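Local coordinates for protein lipase (PDB 4OPM) that probably hydrolyses the ester bonds of lipids such as triacylglycerols, as a putative bacterial lipase of the alpha/beta hydrolase fold, at residues A[33-38]-A[81-86]; A[147-152]-A[253-258]; A[166-171]-A[195-200]; A[235-240]-A[258-263]. All blocks are in the same frame, centred on the assembly; numbering follows the deposited sequence. Where two conformers were deposited one is given.

Contact 1 (A[33-38]-A[81-86])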
loop_
_atom_site.group_PDB
_atom_site.type_symbol
_atom_site.label_atom_id
_atom_site.label_comp_id
_atom_site.label_asym_id
_atom_site.label_seq_id
_atom_site.Cartn_x
_atom_site.Cartn_y
_atom_site.Cartn_z
ATOM N N THR A 33 8.089 16.582 4.554
ATOM C CA THR A 33 9.238 16.217 3.733
ATOM C C THR A 33 9.005 14.774 3.312
ATOM O O THR A 33 9.170 13.852 4.119
ATOM C CB THR A 33 10.582 16.452 4.425
ATOM O OG1 THR A 33 10.649 17.821 4.789
ATOM C CG2 THR A 33 11.769 16.132 3.504
ATOM N N TRP A 34 8.578 14.588 2.063
ATOM C CA TRP A 34 8.291 13.267 1.542
ATOM C C TRP A 34 9.551 12.524 1.151
ATOM O O TRP A 34 10.401 13.073 0.449
ATOM C CB TRP A 34 7.375 13.363 0.307
ATOM C CG TRP A 34 5.964 13.777 0.611
ATOM C CD1 TRP A 34 5.483 15.051 0.694
ATOM C CD2 TRP A 34 4.840 12.910 0.800
ATOM N NE1 TRP A 34 4.126 15.032 0.929
ATOM C CE2 TRP A 34 3.710 13.730 1.027
ATOM C CE3 TRP A 34 4.679 11.507 0.817
ATOM C CZ2 TRP A 34 2.431 13.203 1.250
ATOM C CZ3 TRP A 34 3.406 10.983 1.034
ATOM C CH2 TRP A 34 2.306 11.826 1.265
ATOM N N SER A 35 9.641 11.265 1.573
ATOM C CA SER A 35 10.654 10.315 1.124
ATOM C C SER A 35 9.944 9.428 0.107
ATOM O O SER A 35 8.815 8.993 0.372
ATOM C CB SER A 35 11.202 9.500 2.293
ATOM O OG SER A 35 11.955 8.392 1.824
ATOM N N TYR A 36 10.551 9.192 -1.059
ATOM C CA TYR A 36 9.917 8.337 -2.063
ATOM C C TYR A 36 10.945 7.682 -2.956
ATOM O O TYR A 36 12.070 8.181 -3.093
ATOM C CB TYR A 36 8.883 9.100 -2.922
ATOM C CG TYR A 36 9.436 10.208 -3.800
ATOM C CD1 TYR A 36 9.736 11.461 -3.268
ATOM C CD2 TYR A 36 9.547 10.041 -5.183
ATOM C CE1 TYR A 36 10.192 12.502 -4.079
ATOM C CE2 TYR A 36 10.014 11.072 -6.002
ATOM C CZ TYR A 36 10.328 12.303 -5.443
ATOM O OH TYR A 36 10.772 13.345 -6.221
ATOM N N SER A 37 10.555 6.536 -3.528
ATOM C CA SER A 37 11.354 5.823 -4.514
ATOM C C SER A 37 10.860 6.204 -5.884
ATOM O O SER A 37 9.652 6.424 -6.075
ATOM C CB SER A 37 11.234 4.308 -4.325
ATOM O OG SER A 37 11.728 3.916 -3.065
ATOM N N GLU A 38 11.781 6.297 -6.842
ATOM C CA GLU A 38 11.424 6.619 -8.214
ATOM C C GLU A 38 12.252 5.775 -9.159
ATOM O O GLU A 38 13.463 5.644 -8.963
ATOM C CB GLU A 38 11.616 8.115 -8.498
ATOM C CG GLU A 38 11.289 8.523 -9.929
ATOM C CD GLU A 38 11.365 10.005 -10.241
ATOM O OE1 GLU A 38 11.871 10.774 -9.394
ATOM O OE2 GLU A 38 10.943 10.393 -11.352
ATOM N N SER A 81 5.590 6.615 8.227
ATOM C CA SER A 81 6.392 5.527 7.681
ATOM C C SER A 81 7.709 5.983 7.085
ATOM O O SER A 81 7.825 7.113 6.618
ATOM C CB SER A 81 5.615 4.805 6.590
ATOM O OG SER A 81 4.518 4.093 7.131
ATOM N N GLY A 82 8.654 5.046 7.031
ATOM C CA GLY A 82 9.964 5.235 6.423
ATOM C C GLY A 82 10.672 6.502 6.835
ATOM O O GLY A 82 10.798 6.782 8.032
ATOM N N GLU A 83 11.127 7.285 5.841
ATOM C CA GLU A 83 11.884 8.508 6.102
ATOM C C GLU A 83 11.073 9.789 5.865
ATOM O O GLU A 83 11.655 10.877 5.871
ATOM C CB GLU A 83 13.172 8.525 5.249
ATOM C CG GLU A 83 14.112 7.375 5.548
ATOM C CD GLU A 83 14.987 7.013 4.370
ATOM O OE1 GLU A 83 15.869 7.828 4.013
ATOM O OE2 GLU A 83 14.805 5.906 3.813
ATOM N N THR A 84 9.739 9.686 5.681
ATOM C CA THR A 84 8.901 10.878 5.517
ATOM C C THR A 84 8.804 11.572 6.879
ATOM O O THR A 84 8.602 10.900 7.893
ATOM C CB THR A 84 7.546 10.511 4.892
ATOM O OG1 THR A 84 7.795 10.228 3.515
ATOM C CG2 THR A 84 6.493 11.627 5.004
ATOM N N ILE A 85 8.972 12.909 6.888
ATOM C CA ILE A 85 8.964 13.727 8.099
ATOM C C ILE A 85 7.745 14.644 8.094
ATOM O O ILE A 85 7.451 15.323 7.104
ATOM C CB ILE A 85 10.292 14.542 8.288
ATOM C CG1 ILE A 85 11.545 13.640 8.191
ATOM C CG2 ILE A 85 10.288 15.320 9.626
ATOM C CD1 ILE A 85 12.813 14.387 7.757
ATOM N N VAL A 86 7.017 14.625 9.207
ATOM C CA VAL A 86 5.829 15.457 9.435
ATOM C C VAL A 86 5.954 16.120 10.814
ATOM O O VAL A 86 6.823 15.741 11.607
ATOM C CB VAL A 86 4.500 14.661 9.300
ATOM C CG1 VAL A 86 4.304 14.154 7.874
ATOM C CG2 VAL A 86 4.432 13.510 10.301
#
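A single antiparallel bridge between T33 and I85 fastens the loop after strand 72-76 to strand 32-39 of the central alpha/beta hydrolase sheet. The pair is of the hydrogen-bonded kind: T33 N donates to I85 O at 2.9 Å, and I85 N returns a bond of the same length to T33 O. Just before the bridge, a type II' turn from S81 to T84 swings the chain round; its second position is G82, whose positive phi suits glycine. Beyond this one pair a side chain takes over from the backbone. T84 OG1 stands beside its own backbone N (chi1 -73°) and accepts the S35 amide, S35 N to T84 OG1 being 2.9 Å and, at 175°, almost straight. The same hydroxyl bonds onward to the carbonyl O of D77, so a buried oxygen is gripped between the strand and the start of its own loop. T84 CA adds a CH...O contact of 3.3 Å to T33 O, while the methyl T84 CG2 lies 3.6 Å from that same T33 O. D77 also serves S35: its carboxylate oxygen OD2 holds both S35 OG and the E83 amide, and the acid end of E83 forms a salt bridge with R57. Between these polar anchors S35 leans on the root of the E83 side chain, with S35 OG 3.6 Å from E83 CB.

Contact 2 (A[147-152]-A[253-258])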
loop_
_atom_site.group_PDB
_atom_site.type_symbol
_atom_site.label_atom_id
_atom_site.label_comp_id
_atom_site.label_asym_id
_atom_site.label_seq_id
_atom_site.Cartn_x
_atom_site.Cartn_y
_atom_site.Cartn_z
ATOM N N GLY A 147 -11.560 -0.728 3.394
ATOM C CA GLY A 147 -12.829 -0.108 3.060
ATOM C C GLY A 147 -13.827 -0.441 4.143
ATOM O O GLY A 147 -13.450 -0.978 5.186
ATOM N N ILE A 148 -15.097 -0.142 3.906
ATOM C CA ILE A 148 -16.146 -0.426 4.902
ATOM C C ILE A 148 -17.155 -1.313 4.193
ATOM O O ILE A 148 -17.881 -0.852 3.309
ATOM C CB ILE A 148 -16.754 0.855 5.550
ATOM C CG1 ILE A 148 -15.637 1.863 5.940
ATOM C CG2 ILE A 148 -17.573 0.446 6.761
ATOM C CD1 ILE A 148 -16.108 3.248 6.525
ATOM N N PHE A 149 -17.157 -2.604 4.560
ATOM C CA PHE A 149 -17.866 -3.641 3.836
ATOM C C PHE A 149 -18.990 -4.327 4.590
ATOM O O PHE A 149 -18.850 -4.623 5.774
ATOM C CB PHE A 149 -16.834 -4.715 3.427
ATOM C CG PHE A 149 -15.601 -4.178 2.719
ATOM C CD1 PHE A 149 -15.674 -3.734 1.401
ATOM C CD2 PHE A 149 -14.368 -4.133 3.365
ATOM C CE1 PHE A 149 -14.541 -3.234 0.745
ATOM C CE2 PHE A 149 -13.230 -3.638 2.708
ATOM C CZ PHE A 149 -13.324 -3.188 1.402
ATOM N N ARG A 150 -20.067 -4.671 3.864
ATOM C CA ARG A 150 -21.185 -5.448 4.402
ATOM C C ARG A 150 -20.764 -6.899 4.600
ATOM O O ARG A 150 -21.270 -7.557 5.506
ATOM C CB ARG A 150 -22.402 -5.394 3.465
ATOM C CG ARG A 150 -23.043 -4.027 3.396
ATOM C CD ARG A 150 -24.352 -4.036 2.629
ATOM N NE ARG A 150 -24.550 -2.762 1.939
ATOM C CZ ARG A 150 -25.016 -1.651 2.509
ATOM N NH1 ARG A 150 -25.358 -1.644 3.793
ATOM N NH2 ARG A 150 -25.140 -0.537 1.798
ATOM N N SER A 151 -19.831 -7.394 3.756
ATOM C CA SER A 151 -19.381 -8.792 3.780
ATOM C C SER A 151 -18.199 -9.008 4.749
ATOM O O SER A 151 -17.665 -10.122 4.818
ATOM C CB SER A 151 -19.039 -9.276 2.371
ATOM O OG SER A 151 -17.906 -8.610 1.844
ATOM N N ALA A 152 -17.839 -7.948 5.536
ATOM C CA ALA A 152 -16.768 -7.988 6.536
ATOM C C ALA A 152 -16.998 -9.143 7.502
ATOM O O ALA A 152 -18.109 -9.296 8.036
ATOM C CB ALA A 152 -16.722 -6.675 7.298
ATOM N N ALA A 253 -13.515 -9.045 -1.720
ATOM C CA ALA A 253 -13.086 -8.866 -3.129
ATOM C C ALA A 253 -14.314 -8.814 -4.075
ATOM O O ALA A 253 -14.370 -7.968 -4.979
ATOM C CB ALA A 253 -12.141 -9.986 -3.553
ATOM N N ASN A 254 -15.306 -9.693 -3.839
ATOM C CA ASN A 254 -16.533 -9.726 -4.651
ATOM C C ASN A 254 -17.400 -8.510 -4.364
ATOM O O ASN A 254 -18.027 -7.995 -5.278
ATOM C CB ASN A 254 -17.331 -11.017 -4.447
ATOM C CG ASN A 254 -16.728 -12.206 -5.150
ATOM O OD1 ASN A 254 -16.777 -13.335 -4.647
ATOM N ND2 ASN A 254 -16.114 -11.985 -6.314
ATOM N N GLU A 255 -17.410 -8.029 -3.113
ATOM C CA GLU A 255 -18.166 -6.829 -2.777
ATOM C C GLU A 255 -17.570 -5.605 -3.526
ATOM O O GLU A 255 -18.322 -4.849 -4.152
ATOM C CB GLU A 255 -18.179 -6.608 -1.267
ATOM C CG GLU A 255 -19.136 -5.504 -0.860
ATOM C CD GLU A 255 -19.301 -5.288 0.627
ATOM O OE1 GLU A 255 -18.918 -6.178 1.417
ATOM O OE2 GLU A 255 -19.860 -4.235 1.004
ATOM N N LEU A 256 -16.220 -5.461 -3.536
ATOM C CA LEU A 256 -15.558 -4.374 -4.270
ATOM C C LEU A 256 -15.900 -4.441 -5.760
ATOM O O LEU A 256 -16.208 -3.405 -6.353
ATOM C CB LEU A 256 -14.027 -4.396 -4.081
ATOM C CG LEU A 256 -13.489 -3.825 -2.782
ATOM C CD1 LEU A 256 -12.019 -4.219 -2.589
ATOM C CD2 LEU A 256 -13.653 -2.284 -2.722
ATOM N N LYS A 257 -15.921 -5.664 -6.335
ATOM C CA LYS A 257 -16.287 -5.901 -7.726
ATOM C C LYS A 257 -17.722 -5.394 -7.983
ATOM O O LYS A 257 -17.940 -4.695 -8.966
ATOM C CB LYS A 257 -16.152 -7.403 -8.082
ATOM C CG LYS A 257 -16.812 -7.837 -9.415
ATOM C CD LYS A 257 -16.087 -7.265 -10.617
ATOM C CE LYS A 257 -16.580 -7.822 -11.926
ATOM N NZ LYS A 257 -17.840 -7.169 -12.356
ATOM N N ARG A 258 -18.673 -5.704 -7.079
ATOM C CA ARG A 258 -20.066 -5.272 -7.211
ATOM C C ARG A 258 -20.206 -3.746 -7.102
ATOM O O ARG A 258 -21.038 -3.158 -7.786
ATOM C CB ARG A 258 -20.942 -5.940 -6.138
ATOM C CG ARG A 258 -21.144 -7.448 -6.332
ATOM C CD ARG A 258 -22.250 -8.012 -5.445
ATOM N NE ARG A 258 -21.971 -7.903 -4.007
ATOM C CZ ARG A 258 -21.273 -8.789 -3.298
ATOM N NH1 ARG A 258 -20.748 -9.859 -3.889
ATOM N NH2 ARG A 258 -21.085 -8.609 -1.996
HETATM O O HOH W 1 -19.808 -1.324 1.330
#
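The F149 ring turns its edge to helix 251-259: L256 CD2 lies in the ring plane, 3.7 Å from F149 CE1, and the E255 carboxyl carbon also sits near that plane at the edge. Over one face comes the carbonyl carbon of G147, displaced toward the rim, while F226 meets the ring edge-to-face. The carboxylate of E255 is turned 76° from the ring and reaches past it to the loop backbone, on a side chain extended from a CG anti to the backbone N (chi1 -171°). E255 OE2 receives R150 N at 2.9 Å through the syn lone pair. E255 OE1 is held twice by S151, whose OG approaches almost in line with the C-O bond at 2.7 Å and whose N, at 2.8 Å, comes from the syn side but out of the carboxylate plane. A water joins E255 OE2 to I148 O. The R150 guanidinium leads away to a salt bridge with D224, so amides and a hydroxyl satisfy this buried acid, which would probably favour its charged form. A carboxylate clasping consecutive backbone amides ties the loop after strand 137-143 to helix 251-259, next to where alpha/beta hydrolases commonly carry their cap insertion.

Contact 3 (A[166-171]-A[195-200])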
loop_
_atom_site.group_PDB
_atom_site.type_symbol
_atom_site.label_atom_id
_atom_site.label_comp_id
_atom_site.label_asym_id
_atom_site.label_seq_id
_atom_site.Cartn_x
_atom_site.Cartn_y
_atom_site.Cartn_z
ATOM N N LEU A 166 -1.996 -5.716 16.364
ATOM C CA LEU A 166 -1.084 -5.842 15.229
ATOM C C LEU A 166 0.063 -4.815 15.276
ATOM O O LEU A 166 0.946 -4.842 14.406
ATOM C CB LEU A 166 -1.874 -5.709 13.911
ATOM C CG LEU A 166 -3.001 -6.736 13.679
ATOM C CD1 LEU A 166 -3.685 -6.491 12.358
ATOM C CD2 LEU A 166 -2.491 -8.171 13.772
ATOM N N LEU A 167 0.049 -3.925 16.285
ATOM C CA LEU A 167 1.083 -2.903 16.488
ATOM C C LEU A 167 2.406 -3.538 16.889
ATOM O O LEU A 167 2.419 -4.423 17.750
ATOM C CB LEU A 167 0.637 -1.932 17.588
ATOM C CG LEU A 167 -0.019 -0.628 17.174
ATOM C CD1 LEU A 167 -1.192 -0.831 16.220
ATOM C CD2 LEU A 167 -0.465 0.135 18.387
ATOM N N VAL A 168 3.515 -3.091 16.291
ATOM C CA VAL A 168 4.852 -3.591 16.628
ATOM C C VAL A 168 5.485 -2.561 17.580
ATOM O O VAL A 168 5.935 -1.504 17.113
ATOM C CB VAL A 168 5.724 -3.868 15.371
ATOM C CG1 VAL A 168 7.113 -4.374 15.767
ATOM C CG2 VAL A 168 5.036 -4.867 14.428
ATOM N N SER A 169 5.473 -2.840 18.894
ATOM C CA SER A 169 5.964 -1.924 19.928
ATOM C C SER A 169 7.108 -2.516 20.752
ATOM O O SER A 169 7.807 -1.775 21.457
ATOM C CB SER A 169 4.820 -1.555 20.873
ATOM O OG SER A 169 3.617 -1.268 20.178
ATOM N N LYS A 170 7.266 -3.847 20.725
ATOM C CA LYS A 170 8.304 -4.512 21.516
ATOM C C LYS A 170 8.855 -5.719 20.756
ATOM O O LYS A 170 8.202 -6.192 19.825
ATOM C CB LYS A 170 7.750 -4.926 22.903
ATOM C CG LYS A 170 6.641 -5.977 22.858
ATOM C CD LYS A 170 6.025 -6.233 24.226
ATOM C CE LYS A 170 5.108 -7.437 24.222
ATOM N NZ LYS A 170 3.876 -7.213 23.414
ATOM N N LYS A 171 10.040 -6.218 21.160
ATOM C CA LYS A 171 10.676 -7.386 20.536
ATOM C C LYS A 171 9.721 -8.586 20.554
ATOM O O LYS A 171 9.051 -8.838 21.565
ATOM C CB LYS A 171 12.003 -7.736 21.227
ATOM C CG LYS A 171 13.156 -6.812 20.852
ATOM C CD LYS A 171 14.437 -7.179 21.591
ATOM C CE LYS A 171 15.516 -6.139 21.406
ATOM N NZ LYS A 171 16.635 -6.318 22.371
ATOM N N ALA A 195 16.110 -6.200 12.526
ATOM C CA ALA A 195 16.403 -4.840 12.062
ATOM C C ALA A 195 15.115 -4.146 11.612
ATOM O O ALA A 195 14.885 -2.999 11.996
ATOM C CB ALA A 195 17.409 -4.878 10.924
ATOM N N GLN A 196 14.254 -4.851 10.843
ATOM C CA GLN A 196 12.978 -4.284 10.392
ATOM C C GLN A 196 12.061 -4.013 11.592
ATOM O O GLN A 196 11.445 -2.942 11.665
ATOM C CB GLN A 196 12.282 -5.202 9.364
ATOM C CG GLN A 196 10.982 -4.611 8.770
ATOM C CD GLN A 196 11.149 -3.222 8.196
ATOM O OE1 GLN A 196 12.038 -2.964 7.379
ATOM N NE2 GLN A 196 10.287 -2.299 8.607
ATOM N N GLU A 197 12.001 -4.961 12.543
ATOM C CA GLU A 197 11.181 -4.817 13.756
ATOM C C GLU A 197 11.555 -3.549 14.527
ATOM O O GLU A 197 10.664 -2.814 14.965
ATOM C CB GLU A 197 11.349 -6.047 14.648
ATOM C CG GLU A 197 10.593 -5.978 15.966
ATOM C CD GLU A 197 10.711 -7.269 16.744
ATOM O OE1 GLU A 197 11.838 -7.603 17.175
ATOM O OE2 GLU A 197 9.691 -7.983 16.863
ATOM N N LYS A 198 12.873 -3.292 14.691
ATOM C CA LYS A 198 13.362 -2.103 15.398
ATOM C C LYS A 198 12.869 -0.806 14.729
ATOM O O LYS A 198 12.427 0.088 15.440
ATOM C CB LYS A 198 14.898 -2.115 15.499
ATOM C CG LYS A 198 15.505 -0.949 16.293
ATOM C CD LYS A 198 14.962 -0.835 17.727
ATOM C CE LYS A 198 15.778 0.101 18.585
ATOM N NZ LYS A 198 15.710 1.515 18.120
ATOM N N LEU A 199 12.870 -0.740 13.382
ATOM C CA LEU A 199 12.387 0.436 12.636
ATOM C C LEU A 199 10.896 0.651 12.880
ATOM O O LEU A 199 10.454 1.782 13.077
ATOM C CB LEU A 199 12.664 0.299 11.129
ATOM C CG LEU A 199 14.152 0.280 10.715
ATOM C CD1 LEU A 199 14.308 -0.129 9.255
ATOM C CD2 LEU A 199 14.809 1.621 10.959
HETATM N N MSE A 200 10.134 -0.452 12.919
HETATM C CA MSE A 200 8.698 -0.376 13.182
HETATM C C MSE A 200 8.417 0.082 14.629
HETATM O O MSE A 200 7.548 0.942 14.835
HETATM C CB MSE A 200 8.060 -1.721 12.882
HETATM C CG MSE A 200 8.182 -2.116 11.419
HETATM SE SE MSE A 200 7.375 -3.826 11.122
HETATM C CE MSE A 200 5.481 -3.220 11.038
#
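V168 packs on E197 and M200 in a purely van der Waals contact, between the loop that leads into helix 173-181 and the long helix 190-220. No hydrogen bond crosses between the two segments. V168 CG1 lies 3.8 Å from E197 CG, the two side chains crossing at about a right angle, and also nears M200 CB, while V168 CG2 lies 3.8 Å from M200 CE. V168 was modelled in two conformers, and these distances belong to one of them. M200 is a selenomethionine whose chain bends at its last torsion (chi3 80°), which places CE against the valine. Further along the loop the E197 carboxylate lies beside the backbone of K171, with E197 OE1 3.6 Å from K171 CA. Its strong partners lie just beyond, where OE2 accepts the amides of G172 and F174 at the start of helix 173-181, an acid near a helix N terminus that would probably be stabilised as the anion. M200 in turn leans on F174 and L177 of that helix and on A54 of a loop, while V168 also touches I201; the contact thus lies within the largely helical region between strands 137-143 and 237-242.

Contact 4 (A[235-240]-A[258-263])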
loop_
_atom_site.group_PDB
_atom_site.type_symbol
_atom_site.label_atom_id
_atom_site.label_comp_id
_atom_site.label_asym_id
_atom_site.label_seq_id
_atom_site.Cartn_x
_atom_site.Cartn_y
_atom_site.Cartn_z
ATOM N N ALA A 235 -12.984 4.614 -12.777
ATOM C CA ALA A 235 -11.671 4.113 -13.211
ATOM C C ALA A 235 -11.683 2.592 -13.464
ATOM O O ALA A 235 -12.273 1.847 -12.659
ATOM C CB ALA A 235 -10.613 4.438 -12.164
ATOM N N PRO A 236 -11.063 2.105 -14.575
ATOM C CA PRO A 236 -10.929 0.644 -14.744
ATOM C C PRO A 236 -10.154 0.107 -13.542
ATOM O O PRO A 236 -9.152 0.715 -13.141
ATOM C CB PRO A 236 -10.173 0.488 -16.067
ATOM C CG PRO A 236 -9.477 1.773 -16.271
ATOM C CD PRO A 236 -10.309 2.842 -15.609
ATOM N N THR A 237 -10.660 -0.969 -12.915
ATOM C CA THR A 237 -10.082 -1.454 -11.662
ATOM C C THR A 237 -9.765 -2.945 -11.709
ATOM O O THR A 237 -10.568 -3.761 -12.180
ATOM C CB THR A 237 -11.057 -1.119 -10.495
ATOM O OG1 THR A 237 -11.294 0.295 -10.460
ATOM C CG2 THR A 237 -10.545 -1.579 -9.122
ATOM N N LEU A 238 -8.584 -3.282 -11.188
ATOM C CA LEU A 238 -8.112 -4.635 -11.006
ATOM C C LEU A 238 -8.115 -4.911 -9.506
ATOM O O LEU A 238 -7.630 -4.084 -8.729
ATOM C CB LEU A 238 -6.708 -4.824 -11.620
ATOM C CG LEU A 238 -6.090 -6.231 -11.512
ATOM C CD1 LEU A 238 -6.916 -7.266 -12.297
ATOM C CD2 LEU A 238 -4.655 -6.230 -12.017
ATOM N N ILE A 239 -8.688 -6.045 -9.105
ATOM C CA ILE A 239 -8.762 -6.437 -7.692
ATOM C C ILE A 239 -8.011 -7.724 -7.538
ATOM O O ILE A 239 -8.286 -8.676 -8.265
ATOM C CB ILE A 239 -10.243 -6.587 -7.209
ATOM C CG1 ILE A 239 -11.053 -5.280 -7.398
ATOM C CG2 ILE A 239 -10.341 -7.101 -5.750
ATOM C CD1 ILE A 239 -12.576 -5.524 -7.539
ATOM N N LEU A 240 -7.105 -7.786 -6.566
ATOM C CA LEU A 240 -6.357 -9.014 -6.306
ATOM C C LEU A 240 -6.351 -9.272 -4.801
ATOM O O LEU A 240 -6.175 -8.351 -4.011
ATOM C CB LEU A 240 -4.933 -8.944 -6.887
ATOM C CG LEU A 240 -4.135 -10.246 -6.861
ATOM C CD1 LEU A 240 -3.232 -10.363 -8.081
ATOM C CD2 LEU A 240 -3.311 -10.361 -5.573
ATOM N N ARG A 258 -18.673 -5.704 -7.079
ATOM C CA ARG A 258 -20.066 -5.272 -7.211
ATOM C C ARG A 258 -20.206 -3.746 -7.102
ATOM O O ARG A 258 -21.038 -3.158 -7.786
ATOM C CB ARG A 258 -20.942 -5.940 -6.138
ATOM C CG ARG A 258 -21.144 -7.448 -6.332
ATOM C CD ARG A 258 -22.250 -8.012 -5.445
ATOM N NE ARG A 258 -21.971 -7.903 -4.007
ATOM C CZ ARG A 258 -21.273 -8.789 -3.298
ATOM N NH1 ARG A 258 -20.748 -9.859 -3.889
ATOM N NH2 ARG A 258 -21.085 -8.609 -1.996
ATOM N N LEU A 259 -19.376 -3.106 -6.252
ATOM C CA LEU A 259 -19.440 -1.674 -5.979
ATOM C C LEU A 259 -18.787 -0.801 -7.052
ATOM O O LEU A 259 -19.199 0.352 -7.230
ATOM C CB LEU A 259 -18.799 -1.361 -4.613
ATOM C CG LEU A 259 -19.590 -1.810 -3.365
ATOM C CD1 LEU A 259 -18.748 -1.650 -2.108
ATOM C CD2 LEU A 259 -20.913 -1.032 -3.210
ATOM N N LEU A 260 -17.764 -1.321 -7.738
ATOM C CA LEU A 260 -17.048 -0.539 -8.743
ATOM C C LEU A 260 -17.485 -0.910 -10.155
ATOM O O LEU A 260 -17.270 -2.043 -10.594
ATOM C CB LEU A 260 -15.531 -0.735 -8.569
ATOM C CG LEU A 260 -14.951 -0.253 -7.229
ATOM C CD1 LEU A 260 -13.563 -0.840 -6.991
ATOM C CD2 LEU A 260 -14.910 1.279 -7.151
ATOM N N LYS A 261 -18.092 0.070 -10.862
ATOM C CA LYS A 261 -18.651 -0.020 -12.217
ATOM C C LYS A 261 -17.701 -0.701 -13.228
ATOM O O LYS A 261 -18.142 -1.567 -13.979
ATOM C CB LYS A 261 -18.994 1.404 -12.718
ATOM C CG LYS A 261 -19.760 1.466 -14.033
ATOM C CD LYS A 261 -20.005 2.910 -14.458
ATOM C CE LYS A 261 -20.777 3.008 -15.754
ATOM N NZ LYS A 261 -21.106 4.420 -16.090
ATOM N N ASN A 262 -16.426 -0.297 -13.250
ATOM C CA ASN A 262 -15.464 -0.798 -14.225
ATOM C C ASN A 262 -14.395 -1.697 -13.609
ATOM O O ASN A 262 -13.270 -1.766 -14.097
ATOM C CB ASN A 262 -14.859 0.380 -14.998
ATOM C CG ASN A 262 -15.911 1.046 -15.872
ATOM O OD1 ASN A 262 -16.687 0.376 -16.561
ATOM N ND2 ASN A 262 -16.022 2.370 -15.807
ATOM N N ALA A 263 -14.772 -2.452 -12.586
ATOM C CA ALA A 263 -13.863 -3.424 -12.001
ATOM C C ALA A 263 -13.945 -4.724 -12.792
ATOM O O ALA A 263 -15.025 -5.109 -13.252
ATOM C CB ALA A 263 -14.209 -3.665 -10.542
HETATM O O HOH W 2 -14.917 1.592 -11.643
#
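T237 and A263 bridge their backbones where the chain leaving helix 251-259 comes back beside strand 237-242, and packing is closest there. T237 N donates to N262 O at 3.0 Å; the bond is fairly straight (N-H...O 160°), yet the donor stands 44° above the carbonyl plane. The type I turn from L260 to A263 presents that oxygen, which P236 CA also approaches through a CH...O contact of 3.4 Å. A second such contact runs the other way, A263 CA to T237 O at 3.3 Å. Apolar tips fill the inner side: I239 CD1 meets A263 CB at 3.9 Å, and T237 CG2 meets L260 CD1 at 3.8 Å, with the threonine and leucine side chains crossing at about a right angle. The threonine's branches share the work, since its OG1, beside the backbone N (chi1 -57°), folds back to donate to A235 O.

Toward the partly exposed end, where the N262 side chain and amide face A235, the fit is looser. N262 CB approaches A235 O no closer than 3.8 Å, and its amide nitrogen ND2 turns to the backbone O of D234. A water fills in for a direct bond, giving a proton to A235 O at 2.8 Å and accepting one from N262 N at 2.9 Å. Backbone hydrogen bonds of T237 with Q264 and of I239 with V267 carry the pairing on, as expected in a beta-alpha-beta crossover, here strand 237-242, helix 251-259 and strand 267-269 at one edge of the alpha/beta hydrolase sheet.

How the contacts relate
From the N terminus, contact 1 closes first, joining an early antiparallel strand of the sheet to the loop that follows strand 72-76; it ends before the others begin. Contact 2 then opens a span of about a hundred residues, from the loop after strand 137-143 to helix 251-259. Contact 3 lies wholly within that span, tying the loop before helix 173-181 to helix 190-220. Contact 4 opens inside the span but closes beyond it, so contacts 2 and 4 cross; they share R258 and touch where I239 CD1 packs against L256 CB. Contacts 1 and 4 reach the same sheet from opposite sides of the chain's centre, about 29 Å apart between centres.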